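Local coordinates for Non-ribosomal peptide synthetase (Methanobrevibacter ruminantium, PDB 6VTJ), which probably carries a peptide on the phosphopantetheine arm of its thiolation domain and releases it through a Rossmann-type reductase domain, at residues A[113-118]-A[457-461]; A[253-259]-A[312-318]; A[339-343]-A[396-400]; A[402-406]-A[477-482]. All coordinates share one frame; numbering follows the deposited sequence.

Contact 1 (A[113-118]-A[457-461]); sequences NTWENF and QTVDI
Gln-457, on helix 456-464, reaches over to Asn-113, just before helix 115-120, where Thr-114 is the N-cap and its OG1 accepts from Asn-117 N at 3.1 Å. The glutamine chain leaves with CG anti to the backbone N (chi1 -179°) and stays extended, which carries its amide to the backbone ahead of that helix. NE2 donates to Asn-113 O at 2.8 Å; the oxygen lies near the plane of the glutamine amide, but NE2 stands well above the carbonyl plane. The two side-chain amides are almost perpendicular, and one water joins Asn-113 OD1 to Gln-457 NE2. Arg-280 bonds both Asn-113 O and Gln-457 OE1, while Asn-113 ND2 donates to Glu-279 O and Val-385 O. One turn along, the Ile-461 and Phe-118 side chains pass each other in opposite senses, and Ile-461 sets CG2 over the ring face, 3.7 Å from the centroid and 13° off the normal, a CH-pi contact. With an alanine in place of Phe-118 the ring face would be gone, and Ile-461 CG2 would probably be left beside a gap. The Trp-115 side chain crosses Asp-460 at about a right angle, CZ3 3.8 Å from Asp-460 CB. A second water accepts from Trp-115 N at 3.0 Å and donates to Gln-457 OE1 at 2.9 Å.

Contact 2 (A[253-259]-A[312-318]); sequences YVQISTI and PVKIIRV
Arg-317 lays its extended stem against Thr-258, whose backbone O is 3.6 Å from CG and stands oblique to the guanidinium. The other flat ends lean away from strand 313-318: the Tyr-253 side chain packs on Val-214 and Asn-216, and the Gln-255 amide bonds through OE1 to Asn-216 ND2. Seven backbone hydrogen bonds join the two segments, which pair in parallel, from Tyr-253 N to Pro-312 O through to Ile-259 N to Val-318 O, and the straightest, Ser-257 N to Ile-316 O, measures 2.8 Å. The segment axes approach to 4.1 Å with a twist of -35°. Helix 291-308 links the two strands in a beta-alpha-beta crossover, the unit of the Rossmann fold, and packs on the face bearing Gln-255 and Val-313. On the face bearing Val-254, Ile-256 and Val-318, the contacts are apolar. The methyls of Val-254 divide between two partners: CG1, anti to the backbone N (chi1 179°), meets Ile-316 CD1 at 3.9 Å, and CG2 lies beside Lys-314 CG. A glycine in place of Val-254 would lose both methyls and is likely to open a gap between Ile-316 and the lysine stem. Farther along, Ile-256 CG2 meets Val-318 CG2 at 4.0 Å. Thr-258 OG1, which also accepts from Ser-260 N, donates to a water that in turn donates to Val-318 O. Ser-257 OG and Arg-317 NH2 hold separate oxygens of Glu-300, so this carboxylate is gripped from both strands, which would probably favour its ionised form.

Contact 3 (A[339-343]-A[396-400]); sequences FLNNI and HRDIV
Ile-343 and Ile-399 form the apolar core between helix 338-349 and helix 396-403; the axes of the two short segments approach to 12.4 Å, at 66° to each other. Ile-343 carries CG1 beside its backbone N, and a further turn at chi2 (-69°) drives CD1 across the gap. There it wedges tightly against the imidazole, 3.3 Å from His-396 CD2, and also rests 3.8 Å from Ile-399 CG2. Ile-399 in turn sends CD1 to the edge of the Phe-339 ring, 3.8 Å from CZ and near the ring plane, while the same methyl sits above one face of His-396 in its own helix. One face of Phe-339 is backed from within its own segment, by Ile-343 CG1 over the centre.

The Phe-339 and His-396 rings meet obliquely. The two side chains pass one another running opposite ways, with ring centroids 5.8 Å apart and planes at 60°, and Phe-339 CE1 comes beside His-396 NE2.

The polar link runs through one water, which donates to Phe-339 O at 3.0 Å and lies in the imidazole plane, 3.0 Å from His-396 NE2. Since ND1 is bonded to Glu-359 O, both ring nitrogens are held, which should restrict the rotation of this buried imidazole.

Phe-339 also packs on Asn-320 and Met-322 of strand 313-322 and on Val-361 and Met-363 of strand 360-365, so that its side chain lies between the central sheet and helix 396-403, whose His-396 leans on Met-352 of strand 351-352.

Contact 4 (A[402-406]-A[477-482]); sequences ALNTY and LKRLFD
Ala-402 and Leu-477 bring their backbones nearest, CA to CA 6.3 Å, and the next residue, Leu-403, lies nearest Phe-481, one turn on from Leu-477 (7.5 Å, CA to CA). The small side chain of Ala-402 is consistent with this closeness: its CB lies 3.6 Å from Leu-477 CB and approaches the edge of the Phe-481 ring. Leu-403 takes the face instead, with CD2 over the centre of that ring, 3.6 Å from the centroid and only 5° off the normal, a CH-pi contact. This is helix-helix packing in the C-terminal part of the reductase domain, where the end of helix 396-403 lies against helix 474-485. Leu-477 also touches Met-363 of strand 360-365, and Leu-403 reaches Phe-490 near the chain end. At the more open margin, Lys-478 stretches its extended chain past Thr-405, CE 3.9 Å from OG1, while its NZ pairs with Glu-474. Thr-405 OG1, set between its backbone N and carbonyl carbon (chi1 72°), donates back to Ala-402 O at 3.0 Å. Tyr-406 crosses Phe-481, CE2 beside CB, and its OH donates to Asp-482 OD1 at 2.8 Å; the oxygen lies in the ring plane, but the hydroxyl meets the carboxylate from above, the ring and carboxylate planes 76° apart.

How the contacts relate
Contacts 3 and 4 adjoin, with centres 11 Å apart, and share helix 396-403: Ile-343 CG2 packs on Leu-403 CD1 at 3.5 Å, and Ile-399 CG2 on Phe-481 CZ at 3.8 Å. Contact 2 lies on the opposite side of the chain's centre from contact 3, their centres 27 Å apart, yet both come near the bound 4'-phosphopantetheine. The Thr-258 side chain is about 8 Å from it and that of Phe-339 about 6 Å, and Thr-336, Asn-337 and Ala-338 of the pocket immediately precede Phe-339. Contact 1 lies apart from contacts 3 and 4, its centre 15 Å from contact 2 and 35 Å from contact 4, although helices 456-464 and 474-485 are consecutive in the chain.

Contact 1 (A[113-118]-A[457-461])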
# COMPACT_ATOMS: atom_id res chain seq x y z
N ASN A 113 19.18 13.35 -8.64
CA ASN A 113 18.19 13.59 -7.58
C ASN A 113 18.91 13.85 -6.25
O ASN A 113 18.95 13.01 -5.35
CB ASN A 113 17.21 12.43 -7.48
CG ASN A 113 16.07 12.71 -6.51
OD1 ASN A 113 15.65 13.86 -6.38
ND2 ASN A 113 15.59 11.68 -5.80
N THR A 114 19.46 15.05 -6.12
CA THR A 114 20.30 15.38 -4.98
C THR A 114 19.74 16.60 -4.24
O THR A 114 18.92 17.35 -4.77
CB THR A 114 21.72 15.70 -5.43
OG1 THR A 114 21.67 16.80 -6.34
CG2 THR A 114 22.35 14.47 -6.12
N TRP A 115 20.23 16.79 -3.02
CA TRP A 115 19.94 18.05 -2.34
C TRP A 115 20.41 19.24 -3.17
O TRP A 115 19.73 20.27 -3.22
CB TRP A 115 20.61 18.08 -0.96
CG TRP A 115 20.58 19.45 -0.38
CD1 TRP A 115 21.61 20.37 -0.37
CD2 TRP A 115 19.46 20.09 0.26
NE1 TRP A 115 21.19 21.53 0.24
CE2 TRP A 115 19.88 21.39 0.63
CE3 TRP A 115 18.15 19.69 0.55
CZ2 TRP A 115 19.03 22.29 1.28
CZ3 TRP A 115 17.30 20.60 1.19
CH2 TRP A 115 17.74 21.88 1.55
N GLU A 116 21.56 19.11 -3.83
CA GLU A 116 22.10 20.24 -4.59
C GLU A 116 21.13 20.66 -5.68
O GLU A 116 20.84 21.86 -5.84
CB GLU A 116 23.46 19.87 -5.18
CG GLU A 116 24.09 21.00 -6.00
CD GLU A 116 25.59 20.80 -6.21
OE1 GLU A 116 25.99 20.66 -7.38
OE2 GLU A 116 26.35 20.80 -5.22
N ASN A 117 20.60 19.70 -6.43
CA ASN A 117 19.75 20.06 -7.56
C ASN A 117 18.38 20.54 -7.10
O ASN A 117 17.77 21.38 -7.77
CB ASN A 117 19.65 18.89 -8.53
CG ASN A 117 20.92 18.76 -9.36
OD1 ASN A 117 21.61 19.76 -9.58
ND2 ASN A 117 21.25 17.55 -9.78
N PHE A 118 17.89 20.07 -5.95
CA PHE A 118 16.68 20.67 -5.40
C PHE A 118 16.93 22.12 -5.01
O PHE A 118 16.17 23.03 -5.36
CB PHE A 118 16.19 19.90 -4.18
CG PHE A 118 15.30 20.75 -3.30
CD1 PHE A 118 14.01 21.06 -3.72
CD2 PHE A 118 15.76 21.29 -2.13
CE1 PHE A 118 13.19 21.86 -2.95
CE2 PHE A 118 14.94 22.11 -1.35
CZ PHE A 118 13.66 22.38 -1.76
N GLN A 457 17.08 12.89 2.90
CA GLN A 457 17.02 13.89 1.85
C GLN A 457 15.61 14.45 1.74
O GLN A 457 15.40 15.67 1.69
CB GLN A 457 17.49 13.31 0.50
CG GLN A 457 17.49 14.32 -0.65
CD GLN A 457 18.24 13.83 -1.89
OE1 GLN A 457 19.46 13.73 -1.88
NE2 GLN A 457 17.51 13.53 -2.96
N THR A 458 14.60 13.57 1.73
CA THR A 458 13.24 14.07 1.59
C THR A 458 12.86 14.91 2.80
O THR A 458 12.25 15.98 2.66
CB THR A 458 12.26 12.92 1.37
OG1 THR A 458 12.58 12.23 0.15
CG2 THR A 458 10.82 13.45 1.28
N VAL A 459 13.23 14.46 4.00
CA VAL A 459 12.98 15.27 5.18
C VAL A 459 13.53 16.67 4.95
O VAL A 459 12.81 17.67 5.10
CB VAL A 459 13.60 14.60 6.43
CG1 VAL A 459 13.44 15.48 7.69
CG2 VAL A 459 12.93 13.28 6.65
N ASP A 460 14.77 16.75 4.47
CA ASP A 460 15.41 18.05 4.34
C ASP A 460 14.66 18.89 3.34
O ASP A 460 14.37 20.08 3.60
CB ASP A 460 16.87 17.90 3.90
CG ASP A 460 17.73 17.33 4.98
OD1 ASP A 460 17.31 17.41 6.15
OD2 ASP A 460 18.81 16.78 4.67
N ILE A 461 14.29 18.28 2.21
CA ILE A 461 13.63 19.04 1.16
C ILE A 461 12.30 19.55 1.68
O ILE A 461 11.99 20.74 1.58
CB ILE A 461 13.49 18.17 -0.10
CG1 ILE A 461 14.87 17.94 -0.73
CG2 ILE A 461 12.54 18.81 -1.10
CD1 ILE A 461 14.85 17.10 -2.03
O HOH W 1 14.63 14.00 -3.35
O HOH W 2 22.19 14.84 -1.88

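Contact 2 (A[253-259]-A[312-318])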
# COMPACT_ATOMS: atom_id res chain seq x y z
N TYR A 253 3.73 14.34 -14.48
CA TYR A 253 3.09 13.12 -14.00
C TYR A 253 3.68 12.75 -12.64
O TYR A 253 4.86 12.40 -12.55
CB TYR A 253 3.26 11.98 -14.99
CG TYR A 253 2.44 10.75 -14.63
CD1 TYR A 253 2.92 9.80 -13.75
CD2 TYR A 253 1.16 10.56 -15.18
CE1 TYR A 253 2.16 8.68 -13.42
CE2 TYR A 253 0.41 9.45 -14.85
CZ TYR A 253 0.90 8.52 -13.97
OH TYR A 253 0.15 7.41 -13.65
N VAL A 254 2.87 12.81 -11.60
CA VAL A 254 3.27 12.48 -10.24
C VAL A 254 2.64 11.15 -9.88
O VAL A 254 1.42 11.04 -9.75
CB VAL A 254 2.85 13.57 -9.26
CG1 VAL A 254 3.27 13.17 -7.86
CG2 VAL A 254 3.48 14.90 -9.68
N GLN A 255 3.48 10.14 -9.68
CA GLN A 255 3.06 8.81 -9.29
C GLN A 255 3.19 8.68 -7.78
O GLN A 255 4.25 8.99 -7.23
CB GLN A 255 3.91 7.76 -10.01
CG GLN A 255 3.88 6.34 -9.39
CD GLN A 255 2.55 5.63 -9.62
OE1 GLN A 255 1.55 6.25 -9.98
NE2 GLN A 255 2.55 4.30 -9.42
N ILE A 256 2.12 8.26 -7.11
CA ILE A 256 2.24 7.89 -5.70
C ILE A 256 2.68 6.44 -5.65
O ILE A 256 2.04 5.57 -6.24
CB ILE A 256 0.92 8.09 -4.95
CG1 ILE A 256 0.35 9.49 -5.21
CG2 ILE A 256 1.11 7.75 -3.47
CD1 ILE A 256 1.36 10.66 -4.92
N SER A 257 3.79 6.19 -4.95
CA SER A 257 4.37 4.86 -4.92
C SER A 257 4.47 4.38 -3.48
O SER A 257 3.81 4.94 -2.59
CB SER A 257 5.74 4.86 -5.59
OG SER A 257 6.20 3.53 -5.89
N THR A 258 5.25 3.34 -3.23
CA THR A 258 5.40 2.80 -1.89
C THR A 258 6.88 2.68 -1.57
O THR A 258 7.70 2.36 -2.44
CB THR A 258 4.70 1.41 -1.74
OG1 THR A 258 5.04 0.85 -0.47
CG2 THR A 258 5.14 0.42 -2.83
N ILE A 259 7.22 2.97 -0.31
CA ILE A 259 8.57 2.74 0.17
C ILE A 259 8.94 1.27 0.10
O ILE A 259 10.13 0.92 0.11
CB ILE A 259 8.71 3.28 1.62
CG1 ILE A 259 10.18 3.54 1.97
CG2 ILE A 259 8.05 2.31 2.63
CD1 ILE A 259 10.85 4.55 1.05
N PRO A 312 8.38 15.31 -17.70
CA PRO A 312 8.64 15.68 -16.29
C PRO A 312 7.81 14.81 -15.35
O PRO A 312 6.59 14.70 -15.49
CB PRO A 312 8.20 17.15 -16.22
CG PRO A 312 7.24 17.30 -17.33
CD PRO A 312 7.66 16.37 -18.43
N VAL A 313 8.49 14.16 -14.38
CA VAL A 313 7.83 13.19 -13.50
C VAL A 313 8.34 13.33 -12.08
O VAL A 313 9.45 13.82 -11.82
CB VAL A 313 8.04 11.72 -13.94
CG1 VAL A 313 7.70 11.51 -15.41
CG2 VAL A 313 9.46 11.28 -13.66
N LYS A 314 7.50 12.88 -11.14
CA LYS A 314 7.87 12.65 -9.76
C LYS A 314 7.34 11.30 -9.31
O LYS A 314 6.27 10.84 -9.72
CB LYS A 314 7.32 13.72 -8.80
CG LYS A 314 7.33 15.13 -9.35
CD LYS A 314 8.34 15.97 -8.64
CE LYS A 314 8.48 17.36 -9.26
NZ LYS A 314 9.93 17.57 -9.53
N ILE A 315 8.12 10.66 -8.46
CA ILE A 315 7.71 9.45 -7.79
C ILE A 315 7.80 9.73 -6.29
O ILE A 315 8.88 10.01 -5.77
CB ILE A 315 8.58 8.25 -8.20
CG1 ILE A 315 8.32 7.92 -9.68
CG2 ILE A 315 8.30 7.06 -7.29
CD1 ILE A 315 9.31 6.98 -10.28
N ILE A 316 6.66 9.68 -5.62
CA ILE A 316 6.56 9.99 -4.20
C ILE A 316 6.25 8.67 -3.50
O ILE A 316 5.10 8.22 -3.49
CB ILE A 316 5.48 11.05 -3.93
CG1 ILE A 316 5.86 12.39 -4.60
CG2 ILE A 316 5.25 11.24 -2.43
CD1 ILE A 316 4.83 13.51 -4.31
N ARG A 317 7.27 8.04 -2.91
CA ARG A 317 7.05 6.82 -2.13
C ARG A 317 6.47 7.15 -0.76
O ARG A 317 7.09 7.88 0.03
CB ARG A 317 8.36 6.05 -1.98
CG ARG A 317 8.93 5.58 -3.31
CD ARG A 317 10.34 5.06 -3.16
NE ARG A 317 10.82 4.52 -4.43
CZ ARG A 317 12.09 4.43 -4.76
NH1 ARG A 317 13.03 4.84 -3.91
NH2 ARG A 317 12.43 3.91 -5.95
N VAL A 318 5.31 6.59 -0.44
CA VAL A 318 4.69 6.81 0.86
C VAL A 318 4.80 5.53 1.69
O VAL A 318 5.17 4.46 1.19
CB VAL A 318 3.23 7.31 0.76
CG1 VAL A 318 3.18 8.67 0.04
CG2 VAL A 318 2.31 6.28 0.08
O HOH W 3 3.20 2.14 1.55

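Contact 3 (A[339-343]-A[396-400])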
# COMPACT_ATOMS: atom_id res chain seq x y z
N PHE A 339 -1.31 -3.20 9.15
CA PHE A 339 -0.65 -2.71 10.36
C PHE A 339 -1.62 -2.69 11.55
O PHE A 339 -1.30 -3.17 12.65
CB PHE A 339 -0.06 -1.32 10.10
CG PHE A 339 0.40 -0.59 11.33
CD1 PHE A 339 1.60 -0.91 11.93
CD2 PHE A 339 -0.35 0.43 11.88
CE1 PHE A 339 2.03 -0.23 13.06
CE2 PHE A 339 0.07 1.10 12.99
CZ PHE A 339 1.27 0.77 13.58
N LEU A 340 -2.82 -2.15 11.33
CA LEU A 340 -3.78 -2.09 12.43
C LEU A 340 -4.28 -3.48 12.80
O LEU A 340 -4.53 -3.74 13.97
CB LEU A 340 -4.95 -1.16 12.07
CG LEU A 340 -4.59 0.33 12.05
CD1 LEU A 340 -5.72 1.15 11.46
CD2 LEU A 340 -4.24 0.87 13.41
N ASN A 341 -4.44 -4.40 11.84
CA ASN A 341 -4.93 -5.73 12.21
C ASN A 341 -3.88 -6.51 13.00
O ASN A 341 -4.22 -7.32 13.87
CB ASN A 341 -5.35 -6.53 10.97
CG ASN A 341 -6.70 -6.09 10.42
OD1 ASN A 341 -7.58 -5.66 11.17
ND2 ASN A 341 -6.86 -6.20 9.11
N ASN A 342 -2.60 -6.27 12.70
CA ASN A 342 -1.53 -6.82 13.50
C ASN A 342 -1.61 -6.30 14.94
O ASN A 342 -1.52 -7.08 15.90
CB ASN A 342 -0.19 -6.48 12.85
CG ASN A 342 0.98 -6.61 13.80
OD1 ASN A 342 1.53 -7.71 13.97
N ILE A 343 -1.81 -4.98 15.09
CA ILE A 343 -2.05 -4.40 16.42
C ILE A 343 -3.28 -5.02 17.09
O ILE A 343 -3.31 -5.22 18.32
CB ILE A 343 -2.22 -2.87 16.31
CG1 ILE A 343 -1.00 -2.22 15.64
CG2 ILE A 343 -2.46 -2.27 17.66
CD1 ILE A 343 0.22 -2.27 16.47
N HIS A 396 6.39 -0.40 18.76
CA HIS A 396 5.15 -0.99 19.22
C HIS A 396 5.00 -0.88 20.73
O HIS A 396 3.89 -1.08 21.23
CB HIS A 396 5.04 -2.43 18.76
CG HIS A 396 4.63 -2.55 17.32
ND1 HIS A 396 5.49 -2.29 16.27
CD2 HIS A 396 3.44 -2.87 16.75
CE1 HIS A 396 4.86 -2.46 15.13
NE2 HIS A 396 3.61 -2.80 15.39
N ARG A 397 6.07 -0.55 21.45
CA ARG A 397 5.91 -0.19 22.85
C ARG A 397 5.18 1.14 22.98
O ARG A 397 4.34 1.31 23.86
CB ARG A 397 7.27 -0.12 23.55
CG ARG A 397 8.05 -1.43 23.52
CD ARG A 397 9.38 -1.31 24.27
NE ARG A 397 10.07 -2.58 24.29
CZ ARG A 397 10.92 -2.98 23.35
NH1 ARG A 397 11.23 -2.18 22.33
NH2 ARG A 397 11.48 -4.18 23.43
N ASP A 398 5.47 2.09 22.08
CA ASP A 398 4.72 3.34 22.07
C ASP A 398 3.25 3.08 21.81
O ASP A 398 2.36 3.62 22.50
CB ASP A 398 5.28 4.28 21.01
CG ASP A 398 6.68 4.74 21.34
OD1 ASP A 398 6.88 5.24 22.46
OD2 ASP A 398 7.57 4.62 20.47
N ILE A 399 2.97 2.23 20.81
CA ILE A 399 1.59 1.94 20.46
C ILE A 399 0.89 1.24 21.61
O ILE A 399 -0.23 1.60 21.98
CB ILE A 399 1.51 1.12 19.17
CG1 ILE A 399 1.84 2.00 17.97
CG2 ILE A 399 0.13 0.52 19.04
CD1 ILE A 399 2.77 1.34 16.99
N VAL A 400 1.56 0.25 22.21
CA VAL A 400 0.93 -0.50 23.30
C VAL A 400 0.78 0.37 24.55
O VAL A 400 -0.19 0.22 25.29
CB VAL A 400 1.71 -1.80 23.56
CG1 VAL A 400 1.40 -2.36 24.93
CG2 VAL A 400 1.32 -2.85 22.52
O HOH W 4 1.55 -3.66 13.45

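Contact 4 (A[402-406]-A[477-482])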
# COMPACT_ATOMS: atom_id res chain seq x y z
N ALA A 402 -0.02 3.48 24.45
CA ALA A 402 -1.28 4.18 24.17
C ALA A 402 -2.49 3.25 24.32
O ALA A 402 -3.53 3.66 24.86
CB ALA A 402 -1.24 4.77 22.76
N LEU A 403 -2.40 2.02 23.84
CA LEU A 403 -3.55 1.11 23.93
C LEU A 403 -3.87 0.76 25.37
O LEU A 403 -5.04 0.63 25.74
CB LEU A 403 -3.29 -0.15 23.12
CG LEU A 403 -3.69 -0.08 21.66
CD1 LEU A 403 -3.31 -1.38 20.98
CD2 LEU A 403 -5.18 0.22 21.53
N ASN A 404 -2.85 0.62 26.22
CA ASN A 404 -3.12 0.21 27.60
C ASN A 404 -3.82 1.29 28.43
O ASN A 404 -4.29 0.98 29.53
CB ASN A 404 -1.82 -0.20 28.29
CG ASN A 404 -1.44 -1.62 27.99
OD1 ASN A 404 -2.26 -2.39 27.49
ND2 ASN A 404 -0.20 -1.99 28.28
N THR A 405 -3.91 2.53 27.96
CA THR A 405 -4.72 3.49 28.70
C THR A 405 -6.21 3.18 28.60
O THR A 405 -7.01 3.78 29.34
CB THR A 405 -4.45 4.93 28.24
OG1 THR A 405 -5.02 5.13 26.94
CG2 THR A 405 -2.96 5.21 28.19
N TYR A 406 -6.61 2.26 27.73
CA TYR A 406 -7.98 1.77 27.69
C TYR A 406 -8.21 0.58 28.61
O TYR A 406 -9.31 0.03 28.62
CB TYR A 406 -8.37 1.40 26.25
CG TYR A 406 -8.17 2.56 25.30
CD1 TYR A 406 -9.10 3.59 25.23
CD2 TYR A 406 -7.04 2.64 24.51
CE1 TYR A 406 -8.91 4.66 24.39
CE2 TYR A 406 -6.84 3.72 23.66
CZ TYR A 406 -7.78 4.72 23.60
OH TYR A 406 -7.58 5.77 22.75
N LEU A 477 -2.02 9.19 19.15
CA LEU A 477 -2.41 7.78 19.17
C LEU A 477 -3.76 7.62 19.84
O LEU A 477 -4.60 6.83 19.39
CB LEU A 477 -1.33 6.92 19.83
CG LEU A 477 -0.01 6.78 19.05
CD1 LEU A 477 1.03 5.98 19.85
CD2 LEU A 477 -0.22 6.15 17.65
N LYS A 478 -4.04 8.42 20.88
CA LYS A 478 -5.35 8.29 21.52
C LYS A 478 -6.45 8.74 20.57
O LYS A 478 -7.47 8.06 20.43
CB LYS A 478 -5.40 9.07 22.83
CG LYS A 478 -4.61 8.42 23.93
CD LYS A 478 -4.57 9.29 25.18
CE LYS A 478 -3.66 8.68 26.22
NZ LYS A 478 -3.32 9.63 27.32
N ARG A 479 -6.22 9.87 19.87
CA ARG A 479 -7.17 10.28 18.84
C ARG A 479 -7.43 9.13 17.89
O ARG A 479 -8.59 8.76 17.62
CB ARG A 479 -6.66 11.51 18.07
CG ARG A 479 -6.59 12.80 18.90
CD ARG A 479 -6.61 14.04 18.02
NE ARG A 479 -5.35 14.26 17.31
CZ ARG A 479 -4.21 14.62 17.90
NH1 ARG A 479 -4.16 14.82 19.21
NH2 ARG A 479 -3.12 14.80 17.17
N LEU A 480 -6.35 8.47 17.46
CA LEU A 480 -6.47 7.40 16.47
C LEU A 480 -7.29 6.26 17.05
O LEU A 480 -8.29 5.81 16.45
CB LEU A 480 -5.08 6.93 16.06
CG LEU A 480 -4.92 5.85 14.99
CD1 LEU A 480 -3.60 6.01 14.30
CD2 LEU A 480 -5.04 4.45 15.60
N PHE A 481 -6.95 5.85 18.27
CA PHE A 481 -7.64 4.71 18.83
C PHE A 481 -9.06 5.09 19.23
O PHE A 481 -9.97 4.27 19.08
CB PHE A 481 -6.82 4.12 19.98
CG PHE A 481 -5.57 3.42 19.52
CD1 PHE A 481 -5.62 2.51 18.49
CD2 PHE A 481 -4.34 3.73 20.07
CE1 PHE A 481 -4.48 1.88 18.04
CE2 PHE A 481 -3.19 3.10 19.64
CZ PHE A 481 -3.26 2.17 18.62
N ASP A 482 -9.28 6.35 19.63
CA ASP A 482 -10.65 6.72 19.98
C ASP A 482 -11.55 6.51 18.78
O ASP A 482 -12.64 5.93 18.88
CB ASP A 482 -10.73 8.17 20.44
CG ASP A 482 -10.23 8.39 21.85
OD1 ASP A 482 -9.85 7.41 22.54
OD2 ASP A 482 -10.21 9.56 22.28